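Local coordinates for xylan esterase, putative, AXE2C (Cellvibrio japonicus, PDB 2WAA), which removes acetyl groups from acetylated xylan and glucomannan during plant cell wall degradation, at residues P131-V137 against L175-L181. Sequence-based numbering, arbitrary orientation.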
loop_
_atom_site.group_PDB
_atom_site.type_symbol
_atom_site.label_atom_id
_atom_site.label_comp_id
_atom_site.label_asym_id
_atom_site.label_seq_id
_atom_site.Cartn_x
_atom_site.Cartn_y
_atom_site.Cartn_z
ATOM N N PRO A 131 -8.389 12.538 4.982
ATOM C CA PRO A 131 -7.551 13.764 4.928
ATOM C C PRO A 131 -7.461 14.397 3.552
ATOM O O PRO A 131 -7.607 13.704 2.534
ATOM C CB PRO A 131 -6.167 13.241 5.346
ATOM C CG PRO A 131 -6.490 12.099 6.253
ATOM C CD PRO A 131 -7.667 11.405 5.575
ATOM N N GLN A 132 -7.194 15.702 3.488
ATOM C CA GLN A 132 -7.000 16.310 2.184
ATOM C C GLN A 132 -5.671 15.898 1.516
ATOM O O GLN A 132 -5.618 15.698 0.276
ATOM C CB GLN A 132 -7.052 17.828 2.294
ATOM C CG GLN A 132 -8.427 18.377 2.702
ATOM C CD GLN A 132 -9.427 18.224 1.616
ATOM O OE1 GLN A 132 -9.252 18.753 0.519
ATOM N NE2 GLN A 132 -10.470 17.471 1.881
ATOM N N ARG A 133 -4.605 15.835 2.307
ATOM C CA ARG A 133 -3.274 15.518 1.768
ATOM C C ARG A 133 -3.254 14.077 1.270
ATOM O O ARG A 133 -3.884 13.218 1.875
ATOM C CB ARG A 133 -2.235 15.639 2.871
ATOM C CG ARG A 133 -1.887 17.091 3.243
ATOM C CD ARG A 133 -0.970 17.049 4.420
ATOM N NE ARG A 133 -0.650 18.422 4.821
ATOM C CZ ARG A 133 -0.051 18.728 5.969
ATOM N NH1 ARG A 133 0.314 17.774 6.821
ATOM N NH2 ARG A 133 0.186 20.006 6.254
ATOM N N LYS A 134 -2.572 13.826 0.156
ATOM C CA LYS A 134 -2.548 12.504 -0.481
ATOM C C LYS A 134 -1.095 12.131 -0.802
ATOM O O LYS A 134 -0.392 12.926 -1.422
ATOM C CB LYS A 134 -3.309 12.579 -1.787
ATOM C CG LYS A 134 -4.831 12.611 -1.525
ATOM C CD LYS A 134 -5.603 12.887 -2.823
ATOM C CE LYS A 134 -7.060 13.180 -2.503
ATOM N NZ LYS A 134 -7.207 14.530 -1.736
ATOM N N ILE A 135 -0.679 10.930 -0.390
ATOM C CA ILE A 135 0.637 10.419 -0.716
ATOM C C ILE A 135 0.455 9.108 -1.515
ATOM O O ILE A 135 -0.463 8.336 -1.262
ATOM C CB ILE A 135 1.381 10.102 0.561
ATOM C CG1 ILE A 135 1.600 11.388 1.390
ATOM C CG2 ILE A 135 2.735 9.426 0.275
ATOM C CD1 ILE A 135 1.959 11.063 2.842
ATOM N N LEU A 136 1.375 8.883 -2.433
ATOM C CA LEU A 136 1.515 7.635 -3.174
ATOM C C LEU A 136 2.938 7.130 -2.860
ATOM O O LEU A 136 3.894 7.838 -3.103
ATOM C CB LEU A 136 1.403 7.930 -4.681
ATOM C CG LEU A 136 1.820 6.736 -5.576
ATOM C CD1 LEU A 136 0.937 5.496 -5.365
ATOM C CD2 LEU A 136 1.678 7.230 -7.031
ATOM N N VAL A 137 3.075 5.884 -2.409
ATOM C CA VAL A 137 4.401 5.293 -2.159
ATOM C C VAL A 137 4.583 4.137 -3.157
ATOM O O VAL A 137 3.765 3.219 -3.203
ATOM C CB VAL A 137 4.527 4.735 -0.753
ATOM C CG1 VAL A 137 5.994 4.310 -0.458
ATOM C CG2 VAL A 137 4.080 5.787 0.297
ATOM N N LEU A 175 1.748 12.488 8.792
ATOM C CA LEU A 175 1.570 13.659 7.969
ATOM C C LEU A 175 0.087 14.019 7.726
ATOM O O LEU A 175 -0.185 14.871 6.882
ATOM C CB LEU A 175 2.238 13.465 6.590
ATOM C CG LEU A 175 3.753 13.276 6.654
ATOM C CD1 LEU A 175 4.307 12.928 5.296
ATOM C CD2 LEU A 175 4.362 14.548 7.221
ATOM N N ASP A 176 -0.817 13.344 8.432
ATOM C CA ASP A 176 -2.289 13.544 8.270
ATOM C C ASP A 176 -2.679 13.463 6.803
ATOM O O ASP A 176 -3.290 14.380 6.232
ATOM C CB ASP A 176 -2.716 14.912 8.827
ATOM C CG ASP A 176 -4.241 15.029 9.009
ATOM O OD1 ASP A 176 -4.949 13.993 9.091
ATOM O OD2 ASP A 176 -4.708 16.168 9.085
ATOM N N ALA A 177 -2.294 12.347 6.181
ATOM C CA ALA A 177 -2.463 12.190 4.752
ATOM C C ALA A 177 -3.077 10.855 4.408
ATOM O O ALA A 177 -2.942 9.861 5.139
ATOM C CB ALA A 177 -1.120 12.339 4.008
ATOM N N GLN A 178 -3.778 10.834 3.274
ATOM C CA GLN A 178 -4.136 9.545 2.676
ATOM C C GLN A 178 -2.892 8.887 2.127
ATOM O O GLN A 178 -1.901 9.563 1.848
ATOM C CB GLN A 178 -5.091 9.776 1.504
ATOM C CG GLN A 178 -6.424 10.405 1.890
ATOM C CD GLN A 178 -7.285 10.485 0.668
ATOM O OE1 GLN A 178 -7.348 9.503 -0.085
ATOM N NE2 GLN A 178 -7.992 11.597 0.459
ATOM N N VAL A 179 -2.945 7.571 1.903
ATOM C CA VAL A 179 -1.837 6.939 1.224
ATOM C C VAL A 179 -2.346 5.830 0.322
ATOM O O VAL A 179 -3.283 5.093 0.679
ATOM C CB VAL A 179 -0.820 6.372 2.261
ATOM C CG1 VAL A 179 -1.492 5.244 3.127
ATOM C CG2 VAL A 179 0.450 5.875 1.571
ATOM N N GLN A 180 -1.759 5.710 -0.861
ATOM C CA GLN A 180 -1.837 4.434 -1.619
ATOM C C GLN A 180 -0.444 3.814 -1.652
ATOM O O GLN A 180 0.564 4.526 -1.831
ATOM C CB GLN A 180 -2.271 4.671 -3.051
ATOM C CG GLN A 180 -3.689 5.202 -3.171
ATOM C CD GLN A 180 -4.206 4.987 -4.585
ATOM O OE1 GLN A 180 -3.423 4.802 -5.551
ATOM N NE2 GLN A 180 -5.519 5.002 -4.718
ATOM N N LEU A 181 -0.397 2.503 -1.450
ATOM C CA LEU A 181 0.842 1.738 -1.612
ATOM C C LEU A 181 0.759 1.018 -2.981
ATOM O O LEU A 181 -0.246 0.303 -3.263
ATOM C CB LEU A 181 0.959 0.707 -0.488
ATOM C CG LEU A 181 0.859 1.260 0.929
ATOM C CD1 LEU A 181 1.030 0.112 1.949
ATOM C CD2 LEU A 181 1.896 2.415 1.228
HETATM O O HOH W 1 -4.643 16.587 5.274
#
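Parallel strands next to each other in a sheet are commonly joined by a beta-alpha-beta crossover, and segments 131-137 and 175-181 illustrate how the two ends of such a unit meet. The backbone bonds alternate as parallel pairing demands: Gln178 N donates to Arg133 O (2.8 Å), Ile135 N to Gln178 O (2.9 Å), Gln180 N to Ile135 O (3.0 Å) and Val137 N to Gln180 O (2.9 Å). Ile135, Gln178 and Gln180 each use both backbone amide and carbonyl across the gap, while Leu136 bonds instead to strand 228-231, so strand 133-139 lies inside the five-stranded parallel sheet, in which 177-183 is an outermost strand.

Polar side chains secure the entry to the pair. Gln178 NE2 reaches Pro131 O (3.0 Å), and Arg133 NH1 bonds to Leu175 O (2.9 Å) just where helix 167-174 ends in a Schellman motif with Asp176, at positive phi, as its C-prime residue. A water bridges Arg133 N (3.1 Å) and Asp176 O (2.8 Å).

Apolar packing occupies the face bearing Ile135, Val137 and Val179. Ile135 CD1 meets Ala177 CB at 3.5 Å and Leu175 CD1 at 3.9 Å; Val137 CG2 lies 3.8 Å from Val179 CG2. Helix 167-174 packs on this face through Ala172, Met169 and Tyr167.

The chemistry thus changes along the contact: side-chain and water-mediated bonds join the two loops that lead into the strands, then backbone pairing and aliphatic packing carry the strands into the core of the SGNH-type domain, towards the probable nucleophile Ser141.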